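Local coordinates for protein Cwp19 (Clostridioides difficile, PDB 5OQ3) that probably hydrolyses bacterial cell-wall material, the piece described here being its glycoside hydrolase TIM-barrel domain, at residues Leu320-Gly325 against Thr348-Tyr353; Asn86-Tyr91 against Gly101-Pro106. All coordinates share one frame; numbering follows the deposited sequence.

Contact 1 of 2, residues Leu320-Gly325 against Thr348-Tyr353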
ATOM      1  N   LEU A 320       8.264  12.265  -2.283  1.00  6.85           N
ATOM      2  CA  LEU A 320       7.546  12.145  -1.025  1.00  6.96           C
ATOM      3  C   LEU A 320       6.099  12.615  -1.155  1.00  7.18           C
ATOM      4  O   LEU A 320       5.849  13.801  -1.482  1.00  8.12           O
ATOM      5  CB  LEU A 320       8.265  12.957   0.054  1.00  7.24           C
ATOM      6  CG  LEU A 320       7.566  13.087   1.411  1.00  7.68           C
ATOM      7  CD1 LEU A 320       7.341  11.735   2.092  1.00  8.82           C
ATOM      8  CD2 LEU A 320       8.415  14.001   2.302  1.00  9.71           C
ATOM      9  N   TYR A 321       5.161  11.715  -0.831  1.00  7.09           N
ATOM     10  CA  TYR A 321       3.737  12.080  -0.756  1.00  7.89           C
ATOM     11  C   TYR A 321       3.306  11.775   0.664  1.00  7.69           C
ATOM     12  O   TYR A 321       3.746  10.790   1.216  1.00  9.07           O
ATOM     13  CB  TYR A 321       2.881  11.294  -1.780  1.00  8.21           C
ATOM     14  CG  TYR A 321       3.408  11.250  -3.195  1.00  7.90           C
ATOM     15  CD1 TYR A 321       3.806  12.401  -3.851  1.00  7.61           C
ATOM     16  CD2 TYR A 321       3.521  10.064  -3.867  1.00  7.72           C
ATOM     17  CE1 TYR A 321       4.280  12.363  -5.150  1.00  7.68           C
ATOM     18  CE2 TYR A 321       3.977  10.016  -5.190  1.00  8.36           C
ATOM     19  CZ  TYR A 321       4.365  11.157  -5.788  1.00  7.65           C
ATOM     20  OH  TYR A 321       4.820  11.082  -7.079  1.00 10.57           O
ATOM     21  N   ILE A 322       2.416  12.585   1.243  1.00  6.97           N
ATOM     22  CA  ILE A 322       1.935  12.320   2.574  1.00  7.52           C
ATOM     23  C   ILE A 322       0.645  11.532   2.538  1.00  6.76           C
ATOM     24  O   ILE A 322      -0.302  11.895   1.824  1.00  7.68           O
ATOM     25  CB  ILE A 322       1.715  13.625   3.354  1.00  7.44           C
ATOM     26  CG1 ILE A 322       2.985  14.467   3.360  1.00  8.93           C
ATOM     27  CG2 ILE A 322       1.149  13.340   4.741  1.00  8.39           C
ATOM     28  CD1 ILE A 322       4.222  13.799   3.920  1.00  8.84           C
ATOM     29  N   GLY A 323       0.635  10.411   3.291  1.00  7.60           N
ATOM     30  CA  GLY A 323      -0.599   9.675   3.473  1.00  8.17           C
ATOM     31  C   GLY A 323      -1.486  10.379   4.479  1.00  8.42           C
ATOM     32  O   GLY A 323      -1.119  10.546   5.650  1.00 10.03           O
ATOM     33  N   GLN A 324      -2.691  10.754   4.036  1.00  7.58           N
ATOM     34  CA  GLN A 324      -3.632  11.539   4.832  1.00  8.91           C
ATOM     35  C   GLN A 324      -4.748  10.666   5.359  1.00  8.47           C
ATOM     36  O   GLN A 324      -5.482  10.037   4.582  1.00  9.95           O
ATOM     37  CB  GLN A 324      -4.251  12.666   3.959  1.00  9.69           C
ATOM     38  CG  GLN A 324      -3.299  13.513   3.110  1.00  9.61           C
ATOM     39  CD  GLN A 324      -2.327  14.466   3.822  1.00  7.87           C
ATOM     40  OE1 GLN A 324      -1.512  15.072   3.160  1.00  9.22           O
ATOM     41  NE2 GLN A 324      -2.448  14.679   5.121  1.00  9.42           N
ATOM     42  N   GLY A 325      -4.948  10.706   6.678  1.00  9.08           N
ATOM     43  CA  GLY A 325      -5.918   9.854   7.346  1.00 10.30           C
ATOM     44  C   GLY A 325      -7.325  10.358   7.490  1.00  9.62           C
ATOM     45  O   GLY A 325      -7.871  10.445   8.610  1.00 12.60           O
ATOM     46  N   THR A 348      -2.030  22.561   3.853  1.00 10.21           N
ATOM     47  CA  THR A 348      -1.368  23.868   3.849  1.00  9.88           C
ATOM     48  C   THR A 348       0.053  23.766   4.443  1.00  9.42           C
ATOM     49  O   THR A 348       1.019  24.316   3.905  1.00 10.70           O
ATOM     50  CB  THR A 348      -2.229  24.896   4.584  1.00 10.71           C
ATOM     51  OG1 THR A 348      -3.495  25.023   3.931  1.00 12.36           O
ATOM     52  CG2 THR A 348      -1.553  26.270   4.637  1.00 11.01           C
ATOM     53  N   LEU A 349       0.194  23.018   5.530  1.00  9.34           N
ATOM     54  CA  LEU A 349       1.500  22.790   6.119  1.00  9.21           C
ATOM     55  C   LEU A 349       2.395  22.014   5.160  1.00  9.55           C
ATOM     56  O   LEU A 349       3.572  22.368   5.000  1.00 10.11           O
ATOM     57  CB  LEU A 349       1.347  22.079   7.452  1.00 10.19           C
ATOM     58  CG  LEU A 349       2.655  21.818   8.211  1.00 11.27           C
ATOM     59  CD1 LEU A 349       3.388  23.128   8.545  1.00 11.61           C
ATOM     60  CD2 LEU A 349       2.407  20.957   9.436  1.00 12.52           C
ATOM     61  N   ASN A 350       1.869  20.939   4.558  1.00  9.00           N
ATOM     62  CA  ASN A 350       2.659  20.162   3.635  1.00  8.99           C
ATOM     63  C   ASN A 350       3.281  21.054   2.590  1.00  8.83           C
ATOM     64  O   ASN A 350       4.413  20.836   2.164  1.00  9.09           O
ATOM     65  CB  ASN A 350       1.806  19.149   2.859  1.00  9.55           C
ATOM     66  CG  ASN A 350       1.208  18.061   3.722  1.00  8.94           C
ATOM     67  OD1 ASN A 350       1.502  17.951   4.929  1.00  9.75           O
ATOM     68  ND2 ASN A 350       0.298  17.292   3.114  1.00  9.18           N
ATOM     69  N   ARG A 351       2.500  21.996   2.088  1.00  9.61           N
ATOM     70  CA  ARG A 351       2.924  22.854   0.998  1.00 10.87           C
ATOM     71  C   ARG A 351       4.037  23.841   1.360  1.00 11.57           C
ATOM     72  O   ARG A 351       4.591  24.489   0.495  1.00 13.85           O
ATOM     73  CB  ARG A 351       1.689  23.531   0.387  1.00 12.37           C
ATOM     74  CG  ARG A 351       0.857  22.536  -0.449  1.00 13.35           C
ATOM     75  CD  ARG A 351      -0.502  23.031  -0.735  1.00 14.64           C
ATOM     76  NE  ARG A 351      -1.165  22.277  -1.775  1.00 13.21           N
ATOM     77  CZ  ARG A 351      -2.364  22.583  -2.234  1.00 13.55           C
ATOM     78  NH1 ARG A 351      -3.041  23.606  -1.690  1.00 15.59           N
ATOM     79  NH2 ARG A 351      -2.886  21.899  -3.209  1.00 13.63           N
ATOM     80  N   LYS A 352       4.350  23.959   2.645  1.00 10.42           N
ATOM     81  CA  LYS A 352       5.517  24.723   3.080  1.00 10.88           C
ATOM     82  C   LYS A 352       6.829  24.000   2.825  1.00 12.54           C
ATOM     83  O   LYS A 352       7.900  24.619   2.943  1.00 16.80           O
ATOM     84  CB  LYS A 352       5.397  25.086   4.555  1.00 11.48           C
ATOM     85  CG  LYS A 352       4.212  25.998   4.883  1.00 10.91           C
ATOM     86  CD  LYS A 352       4.271  27.338   4.117  1.00 10.20           C
ATOM     87  CE  LYS A 352       3.253  28.325   4.706  1.00 10.43           C
ATOM     88  NZ  LYS A 352       3.365  29.647   3.989  1.00 10.81           N
ATOM     89  N   TYR A 353       6.766  22.700   2.496  1.00 10.41           N
ATOM     90  CA  TYR A 353       7.973  21.879   2.314  1.00 10.56           C
ATOM     91  C   TYR A 353       8.135  21.528   0.864  1.00 12.16           C
ATOM     92  O   TYR A 353       7.333  20.779   0.288  1.00 11.86           O
ATOM     93  CB  TYR A 353       7.857  20.573   3.172  1.00  8.70           C
ATOM     94  CG  TYR A 353       7.852  20.862   4.648  1.00 10.71           C
ATOM     95  CD1 TYR A 353       6.679  21.141   5.299  1.00 11.40           C
ATOM     96  CD2 TYR A 353       9.035  20.889   5.395  1.00 11.25           C
ATOM     97  CE1 TYR A 353       6.661  21.450   6.642  1.00 12.41           C
ATOM     98  CE2 TYR A 353       9.041  21.207   6.743  1.00 12.36           C
ATOM     99  CZ  TYR A 353       7.839  21.485   7.372  1.00 11.47           C
ATOM    100  OH  TYR A 353       7.831  21.806   8.725  1.00 14.28           O
TER
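Ile322 on barrel strand 319-324 faces Asn350 on helix 343-350, and their CA atoms lie 7.9 Å apart. Gly323 separates Ile322 from Gln324, and the CB atoms of both flanking residues point toward the helix. Asn350 to Tyr353 form a type I beta turn, closed by Tyr353 N to Asn350 O at 3.0 Å. Asn350 sends its amide inward to the strand, and ND2 donates to Gln324 OE1 at 2.9 Å. The bond is bent, with an N-H...O angle of 135°. It lies in the carbonyl plane of Gln324 and almost exactly in the amide plane of Asn350. The two side chains approach from opposite directions, and their amide planes lie 26° apart, nearly coplanar. The Gln324 chain is folded at chi2 (-68°), which turns its amide back along the strand to meet Asn350. Ile322 CG1 packs 3.9 Å from Asn350 ND2, an apolar flank for the polar pair. Tyr302 OH bonds to both Asn350 OD1 and Gln324 NE2, and Ser359 OG bonds to Gln324 OE1. Both buried amides thus have polar partners at each end. The network links strand 319-324, helix 343-350 and strand 356-361 of one beta-alpha-beta unit, and through Tyr302 the preceding helix 302-313.

Contact 2 of 2, residues Asn86-Tyr91 against Gly101-Pro106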
ATOM      1  N   ASN A  86      -2.015 -16.238  -9.998  1.00 14.05           N
ATOM      2  CA  ASN A  86      -2.739 -15.979  -8.771  1.00 14.23           C
ATOM      3  C   ASN A  86      -4.224 -16.125  -9.006  1.00 14.16           C
ATOM      4  O   ASN A  86      -4.715 -15.876 -10.099  1.00 16.10           O
ATOM      5  CB  ASN A  86      -2.393 -14.564  -8.254  1.00 12.66           C
ATOM      6  CG  ASN A  86      -0.974 -14.490  -7.760  1.00 13.02           C
ATOM      7  OD1 ASN A  86      -0.656 -15.081  -6.755  1.00 15.65           O
ATOM      8  ND2 ASN A  86      -0.112 -13.797  -8.502  1.00 13.34           N
ATOM      9  N   PRO A  87      -4.979 -16.544  -7.966  1.00 14.40           N
ATOM     10  CA  PRO A  87      -6.407 -16.847  -8.123  1.00 13.20           C
ATOM     11  C   PRO A  87      -7.271 -15.601  -8.127  1.00 13.29           C
ATOM     12  O   PRO A  87      -6.929 -14.595  -7.483  1.00 13.57           O
ATOM     13  CB  PRO A  87      -6.733 -17.626  -6.849  1.00 14.87           C
ATOM     14  CG  PRO A  87      -5.745 -17.086  -5.847  1.00 14.58           C
ATOM     15  CD  PRO A  87      -4.472 -16.916  -6.638  1.00 13.66           C
ATOM     16  N   TRP A  88      -8.451 -15.675  -8.765  1.00 12.23           N
ATOM     17  CA  TRP A  88      -9.409 -14.570  -8.696  1.00 12.63           C
ATOM     18  C   TRP A  88      -9.747 -14.214  -7.260  1.00 12.82           C
ATOM     19  O   TRP A  88     -10.012 -15.095  -6.428  1.00 14.40           O
ATOM     20  CB  TRP A  88     -10.716 -14.907  -9.424  1.00 14.17           C
ATOM     21  CG  TRP A  88     -10.603 -15.045 -10.918  1.00 15.54           C
ATOM     22  CD1 TRP A  88     -10.629 -16.197 -11.654  1.00 16.64           C
ATOM     23  CD2 TRP A  88     -10.508 -13.970 -11.847  1.00 15.34           C
ATOM     24  NE1 TRP A  88     -10.538 -15.894 -12.994  1.00 17.01           N
ATOM     25  CE2 TRP A  88     -10.505 -14.530 -13.137  1.00 16.44           C
ATOM     26  CE3 TRP A  88     -10.457 -12.567 -11.709  1.00 14.86           C
ATOM     27  CZ2 TRP A  88     -10.402 -13.739 -14.300  1.00 19.22           C
ATOM     28  CZ3 TRP A  88     -10.353 -11.786 -12.864  1.00 15.98           C
ATOM     29  CH2 TRP A  88     -10.350 -12.380 -14.137  1.00 17.21           C
ATOM     30  N   SER A  89      -9.816 -12.924  -6.971  1.00 12.54           N
ATOM     31  CA  SER A  89     -10.107 -12.466  -5.610  1.00 14.24           C
ATOM     32  C   SER A  89     -11.546 -12.785  -5.195  1.00 15.09           C
ATOM     33  O   SER A  89     -12.486 -12.580  -5.944  1.00 15.59           O
ATOM     34  CB  SER A  89      -9.892 -10.956  -5.501  1.00 13.93           C
ATOM     35  OG  SER A  89     -10.230 -10.494  -4.206  1.00 14.63           O
ATOM     36  N   GLU A  90     -11.698 -13.252  -3.962  1.00 15.05           N
ATOM     37  CA  GLU A  90     -13.005 -13.505  -3.394  1.00 16.12           C
ATOM     38  C   GLU A  90     -13.839 -12.244  -3.266  1.00 15.36           C
ATOM     39  O   GLU A  90     -15.061 -12.345  -3.102  1.00 16.44           O
ATOM     40  CB  GLU A  90     -12.863 -14.123  -2.018  1.00 18.60           C
ATOM     41  CG  GLU A  90     -12.424 -13.161  -0.935  1.00 18.45           C
ATOM     42  CD  GLU A  90     -11.775 -13.849   0.238  1.00 21.16           C
ATOM     43  OE1 GLU A  90     -12.440 -13.972   1.285  1.00 27.60           O
ATOM     44  OE2 GLU A  90     -10.621 -14.305   0.095  1.00 22.76           O
ATOM     45  N   TYR A  91     -13.226 -11.059  -3.339  1.00 13.17           N
ATOM     46  CA  TYR A  91     -14.034  -9.847  -3.094  1.00 15.21           C
ATOM     47  C   TYR A  91     -14.887  -9.451  -4.298  1.00 16.88           C
ATOM     48  O   TYR A  91     -15.741  -8.609  -4.167  1.00 18.73           O
ATOM     49  CB  TYR A  91     -13.167  -8.686  -2.579  1.00 15.11           C
ATOM     50  CG  TYR A  91     -12.417  -9.115  -1.314  1.00 15.34           C
ATOM     51  CD1 TYR A  91     -13.115  -9.421  -0.140  1.00 17.14           C
ATOM     52  CD2 TYR A  91     -11.041  -9.324  -1.320  1.00 16.20           C
ATOM     53  CE1 TYR A  91     -12.461  -9.888   0.969  1.00 16.34           C
ATOM     54  CE2 TYR A  91     -10.363  -9.761  -0.182  1.00 17.35           C
ATOM     55  CZ  TYR A  91     -11.074 -10.055   0.963  1.00 17.73           C
ATOM     56  OH  TYR A  91     -10.405 -10.514   2.096  1.00 20.87           O
ATOM     57  N   GLY A 101     -16.563 -13.637 -14.591  1.00 18.50           N
ATOM     58  CA  GLY A 101     -17.207 -13.529 -15.901  1.00 18.79           C
ATOM     59  C   GLY A 101     -16.701 -12.362 -16.728  1.00 18.83           C
ATOM     60  O   GLY A 101     -17.088 -12.218 -17.877  1.00 22.37           O
ATOM     61  N   TYR A 102     -15.784 -11.569 -16.163  1.00 16.21           N
ATOM     62  CA  TYR A 102     -15.102 -10.515 -16.896  1.00 14.59           C
ATOM     63  C   TYR A 102     -13.820 -10.227 -16.155  1.00 13.76           C
ATOM     64  O   TYR A 102     -13.669 -10.588 -14.995  1.00 14.83           O
ATOM     65  CB  TYR A 102     -15.971  -9.251 -16.950  1.00 13.95           C
ATOM     66  CG  TYR A 102     -16.085  -8.422 -15.713  1.00 16.01           C
ATOM     67  CD1 TYR A 102     -16.710  -8.909 -14.583  1.00 15.95           C
ATOM     68  CD2 TYR A 102     -15.593  -7.108 -15.683  1.00 16.19           C
ATOM     69  CE1 TYR A 102     -16.810  -8.137 -13.426  1.00 15.64           C
ATOM     70  CE2 TYR A 102     -15.739  -6.313 -14.550  1.00 14.78           C
ATOM     71  CZ  TYR A 102     -16.312  -6.836 -13.417  1.00 15.84           C
ATOM     72  OH  TYR A 102     -16.401  -6.041 -12.280  1.00 15.52           O
ATOM     73  N   ASP A 103     -12.892  -9.552 -16.816  1.00 13.28           N
ATOM     74  CA  ASP A 103     -11.647  -9.119 -16.183  1.00 12.73           C
ATOM     75  C   ASP A 103     -11.856  -7.659 -15.797  1.00 10.55           C
ATOM     76  O   ASP A 103     -11.962  -6.810 -16.668  1.00 13.94           O
ATOM     77  CB  ASP A 103     -10.509  -9.267 -17.174  1.00 12.55           C
ATOM     78  CG  ASP A 103      -9.152  -8.815 -16.595  1.00 13.12           C
ATOM     79  OD1 ASP A 103      -9.089  -8.355 -15.450  1.00 12.79           O
ATOM     80  OD2 ASP A 103      -8.135  -8.961 -17.290  1.00 12.91           O
ATOM     81  N   PRO A 104     -11.919  -7.337 -14.492  1.00 12.17           N
ATOM     82  CA  PRO A 104     -12.169  -5.933 -14.129  1.00 10.91           C
ATOM     83  C   PRO A 104     -11.036  -4.982 -14.471  1.00  9.72           C
ATOM     84  O   PRO A 104     -11.293  -3.805 -14.727  1.00 10.54           O
ATOM     85  CB  PRO A 104     -12.357  -5.953 -12.610  1.00 14.09           C
ATOM     86  CG  PRO A 104     -12.447  -7.386 -12.241  1.00 16.85           C
ATOM     87  CD  PRO A 104     -11.856  -8.204 -13.326  1.00 12.92           C
ATOM     88  N   LEU A 105      -9.796  -5.463 -14.498  1.00  9.36           N
ATOM     89  CA  LEU A 105      -8.681  -4.523 -14.538  1.00  9.24           C
ATOM     90  C   LEU A 105      -8.603  -3.605 -15.778  1.00  9.31           C
ATOM     91  O   LEU A 105      -8.365  -2.404 -15.612  1.00  9.01           O
ATOM     92  CB  LEU A 105      -7.336  -5.226 -14.249  1.00  8.87           C
ATOM     93  CG  LEU A 105      -6.119  -4.341 -14.117  1.00  9.08           C
ATOM     94  CD1 LEU A 105      -6.332  -3.270 -13.047  1.00  8.96           C
ATOM     95  CD2 LEU A 105      -4.860  -5.141 -13.801  1.00  9.46           C
ATOM     96  N   PRO A 106      -8.845  -4.145 -17.002  1.00  8.39           N
ATOM     97  CA  PRO A 106      -8.868  -3.252 -18.179  1.00  9.40           C
ATOM     98  C   PRO A 106      -9.859  -2.107 -18.000  1.00  8.63           C
ATOM     99  O   PRO A 106      -9.582  -0.974 -18.422  1.00  9.59           O
ATOM    100  CB  PRO A 106      -9.249  -4.189 -19.323  1.00 10.47           C
ATOM    101  CG  PRO A 106      -8.726  -5.498 -18.894  1.00  9.58           C
ATOM    102  CD  PRO A 106      -8.942  -5.563 -17.421  1.00  8.84           C
TER
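Trp88 reaches across to the backbone of Tyr102 and Asp103 and the ring of Pro104 with the far end of its indole. Its CG lies anti to the carbonyl carbon (chi1 -67°), and this and the turn at chi2 together bring the six-membered ring to the other segment. CZ3 meets Pro104 CD at 3.9 Å. The indole and the proline ring cross at a slant, so this is an apolar touch and not a ring stack. The neighbouring atom CH2 lies 3.9 Å from Tyr102 O and 4.1 Å from Asp103 CA. All three partners approach the indole obliquely. The Tyr102 side chain leaves the other way: its CB points away from Trp88, and its hydroxyl bonds to Gln50 OE1.

One oxygen of the Asp103 carboxylate serves its own helix. Asp103 is the N-cap of helix 104-114, and OD1 accepts from Leu105 N at 3.1 Å. The N-H comes from above the carboxylate plane, about 50° out of it. The other oxygen, OD2, bonds to Tyr182 OH. Next to Trp88, Ser89 caps the short, weakly bonded helix 90-93 in the same manner, with OG accepting from Tyr91 N at 3.2 Å and a nearly straight angle of 169°. Ser89 OG also bonds to Asp78 OD2.

Trp88 also packs on Pro100, in the loop between the segments, and a bound 1,2-ethanediol, probably from the crystallisation liquor, sits beside its side chain. The indole thus meets the start of helix 104-114 by van der Waals contact, while the Asp103 carboxylate is bonded to Leu105 N and Tyr182 OH.

Overall arrangement
Contact 2 comes first along the chain and closes before contact 1 opens. Their centres are 34 Å apart, on opposite sides of the chain's centre, and their nearest atoms are about 19 Å apart. Both belong to one TIM-barrel domain, but only contact 1 includes a strand of its eight-stranded parallel barrel. Contact 2 lies in the connection from strand 68-74 to strand 118-123, in the loop leading into helix 104-114. Contact 1 spans strand 319-324 and the connection to strand 356-361, and links helix 343-350 to the barrel wall. The two thus lie in different beta-alpha-beta units, those that start from the second and the seventh strand of the barrel.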